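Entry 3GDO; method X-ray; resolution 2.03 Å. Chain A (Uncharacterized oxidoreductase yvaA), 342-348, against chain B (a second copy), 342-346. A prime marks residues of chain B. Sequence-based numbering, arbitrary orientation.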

# COMPACT_ATOMS: atom_id res chain seq x y z
N GLU A 342 -19.42 -2.91 -9.14
CA GLU A 342 -19.97 -4.24 -8.92
C GLU A 342 -19.43 -4.90 -7.65
O GLU A 342 -19.83 -6.02 -7.33
CB GLU A 342 -19.70 -5.14 -10.13
CG GLU A 342 -20.35 -4.66 -11.40
CD GLU A 342 -21.87 -4.73 -11.30
OE1 GLU A 342 -22.41 -5.85 -11.03
OE2 GLU A 342 -22.53 -3.66 -11.47
N LYS A 343 -18.52 -4.22 -6.94
CA LYS A 343 -17.81 -4.79 -5.79
C LYS A 343 -17.29 -6.19 -6.07
O LYS A 343 -17.45 -7.08 -5.22
CB LYS A 343 -18.71 -4.82 -4.55
CG LYS A 343 -19.45 -3.53 -4.25
CD LYS A 343 -18.72 -2.74 -3.20
CE LYS A 343 -19.49 -1.48 -2.85
NZ LYS A 343 -18.55 -0.53 -2.16
N ARG A 344 -16.68 -6.39 -7.23
CA ARG A 344 -16.03 -7.67 -7.55
C ARG A 344 -14.80 -7.49 -8.47
O ARG A 344 -14.62 -6.46 -9.07
CB ARG A 344 -17.02 -8.66 -8.16
CG ARG A 344 -17.31 -8.44 -9.61
CD ARG A 344 -18.51 -9.28 -10.10
NE ARG A 344 -18.88 -8.83 -11.45
CZ ARG A 344 -18.22 -9.16 -12.57
NH1 ARG A 344 -17.17 -9.98 -12.51
NH2 ARG A 344 -18.62 -8.68 -13.75
N THR A 345 -13.96 -8.53 -8.54
CA THR A 345 -12.83 -8.57 -9.46
C THR A 345 -13.32 -8.67 -10.89
O THR A 345 -14.19 -9.48 -11.19
CB THR A 345 -11.93 -9.76 -9.13
OG1 THR A 345 -11.39 -9.54 -7.84
CG2 THR A 345 -10.77 -9.85 -10.10
N ILE A 346 -12.77 -7.83 -11.77
CA ILE A 346 -13.11 -7.89 -13.18
C ILE A 346 -11.96 -8.56 -13.97
O ILE A 346 -10.81 -8.07 -13.94
CB ILE A 346 -13.40 -6.49 -13.75
CG1 ILE A 346 -14.58 -5.81 -13.00
CG2 ILE A 346 -13.62 -6.54 -15.28
CD1 ILE A 346 -15.98 -6.47 -13.24
N MET A 347 -12.29 -9.67 -14.62
CA MET A 347 -11.35 -10.43 -15.44
C MET A 347 -11.22 -9.70 -16.77
O MET A 347 -12.21 -9.19 -17.30
CB MET A 347 -11.87 -11.87 -15.69
CG MET A 347 -11.20 -12.98 -14.86
SD MET A 347 -11.11 -12.64 -13.07
CE MET A 347 -9.65 -13.59 -12.58
N LEU A 348 -10.00 -9.63 -17.31
CA LEU A 348 -9.79 -8.97 -18.61
C LEU A 348 -9.83 -10.02 -19.73
O LEU A 348 -9.38 -11.15 -19.54
CB LEU A 348 -8.46 -8.20 -18.60
CG LEU A 348 -8.45 -6.95 -17.71
CD1 LEU A 348 -7.07 -6.36 -17.62
CD2 LEU A 348 -9.43 -5.89 -18.24
N GLU B 342 -13.81 -16.14 -3.68
CA GLU B 342 -14.93 -15.80 -4.58
C GLU B 342 -14.64 -14.62 -5.51
O GLU B 342 -15.48 -14.25 -6.34
CB GLU B 342 -16.21 -15.51 -3.77
CG GLU B 342 -16.75 -16.71 -2.97
CD GLU B 342 -16.91 -17.99 -3.80
OE1 GLU B 342 -17.47 -17.96 -4.93
OE2 GLU B 342 -16.50 -19.06 -3.30
N LYS B 343 -13.47 -13.99 -5.31
CA LYS B 343 -13.09 -12.84 -6.10
C LYS B 343 -14.09 -11.73 -6.02
O LYS B 343 -14.40 -11.14 -7.05
CB LYS B 343 -12.96 -13.20 -7.57
CG LYS B 343 -12.01 -14.32 -7.89
CD LYS B 343 -10.62 -13.83 -7.79
CE LYS B 343 -9.62 -14.83 -8.38
NZ LYS B 343 -8.27 -14.42 -7.86
N ARG B 344 -14.59 -11.42 -4.84
CA ARG B 344 -15.53 -10.33 -4.70
C ARG B 344 -15.43 -9.74 -3.33
O ARG B 344 -14.84 -10.34 -2.42
CB ARG B 344 -16.99 -10.81 -4.98
CG ARG B 344 -17.56 -11.86 -3.95
CD ARG B 344 -19.06 -12.27 -4.25
NE ARG B 344 -19.59 -13.13 -3.18
CZ ARG B 344 -20.12 -12.68 -2.04
NH1 ARG B 344 -20.23 -11.36 -1.79
NH2 ARG B 344 -20.54 -13.53 -1.12
N THR B 345 -16.04 -8.59 -3.14
CA THR B 345 -16.09 -7.99 -1.81
C THR B 345 -17.09 -8.77 -0.94
O THR B 345 -18.17 -9.14 -1.40
CB THR B 345 -16.45 -6.53 -1.94
OG1 THR B 345 -15.35 -5.89 -2.64
CG2 THR B 345 -16.65 -5.88 -0.59
N ILE B 346 -16.68 -9.10 0.29
CA ILE B 346 -17.57 -9.78 1.25
C ILE B 346 -18.06 -8.75 2.25
O ILE B 346 -17.26 -8.20 3.03
CB ILE B 346 -16.86 -10.94 1.99
CG1 ILE B 346 -16.37 -11.98 1.00
CG2 ILE B 346 -17.80 -11.67 3.01
CD1 ILE B 346 -17.39 -12.45 0.02

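The two stretches meet through a single antiparallel beta bridge in which Arg344 pairs with its own counterpart, Arg344′. Their CA atoms lie 3.9 Å apart, and the CB of Arg344 is 3.8 Å from the CB of Arg344′. The stretches run in nearly opposite directions, 163° apart end to end. Two like-charged residues thus face each other at the centre of the contact, yet their charged groups do not meet. Each side chain leaves sideways and its end leads away from the other stretch. Both have chi1 in p and chi2 and chi3 in t, so each chain is extended from CA out to NE. The close approach at the centre is therefore between aliphatic carbon atoms.

Two backbone hydrogen bonds flank the arginine pair. Thr345′ N donates to Lys343 O at 2.9 Å, with an angle of 172° at the hydrogen. Thr345 N donates to Lys343′ O at 3.0 Å, with an angle of 168°. Both are short and nearly straight. Each stretch gives one amide and one carbonyl, so the pattern is close to symmetric. The register agrees: Lys343 lies across from Thr345′, and Thr345 across from Lys343′, with CA atoms 5.4 Å apart in both pairs.

Each lysine is the first residue after a helix to leave helical phi/psi, and its phi is positive. Each arginine that follows has an extended backbone, at -148/164 for Arg344 and -153/167 for Arg344′. The chain thus turns out of the helix and straightens at once into the bridge.

The lysine and threonine side chains also touch. Lys343 CB lies 3.9 Å from Thr345′ CB, and Thr345 CB lies 3.9 Å from Lys343′ CB. These are carbon contacts beside the hydrogen bonds. Both threonines point toward the other stretch and have chi1 in m. Their OG1 atoms are hydrogen-bonded elsewhere in the structure. No salt bridge joins the two stretches.

The lysines differ further out. The end of Lys343 leads away from chain B. Lys343′ is covered more, 72 Å² against 54 Å², and its CE lies 4.4 Å from Met347 CE. The methionine starts sideways, but its end comes nearer to the other stretch. This is a loose apolar contact at the margin. Ile346 and Ile346′ point away and take no part.

The two stretches bury 275 Å² in all, both sides summed. The patch is small, and its hydrogen bonds are made by the backbone.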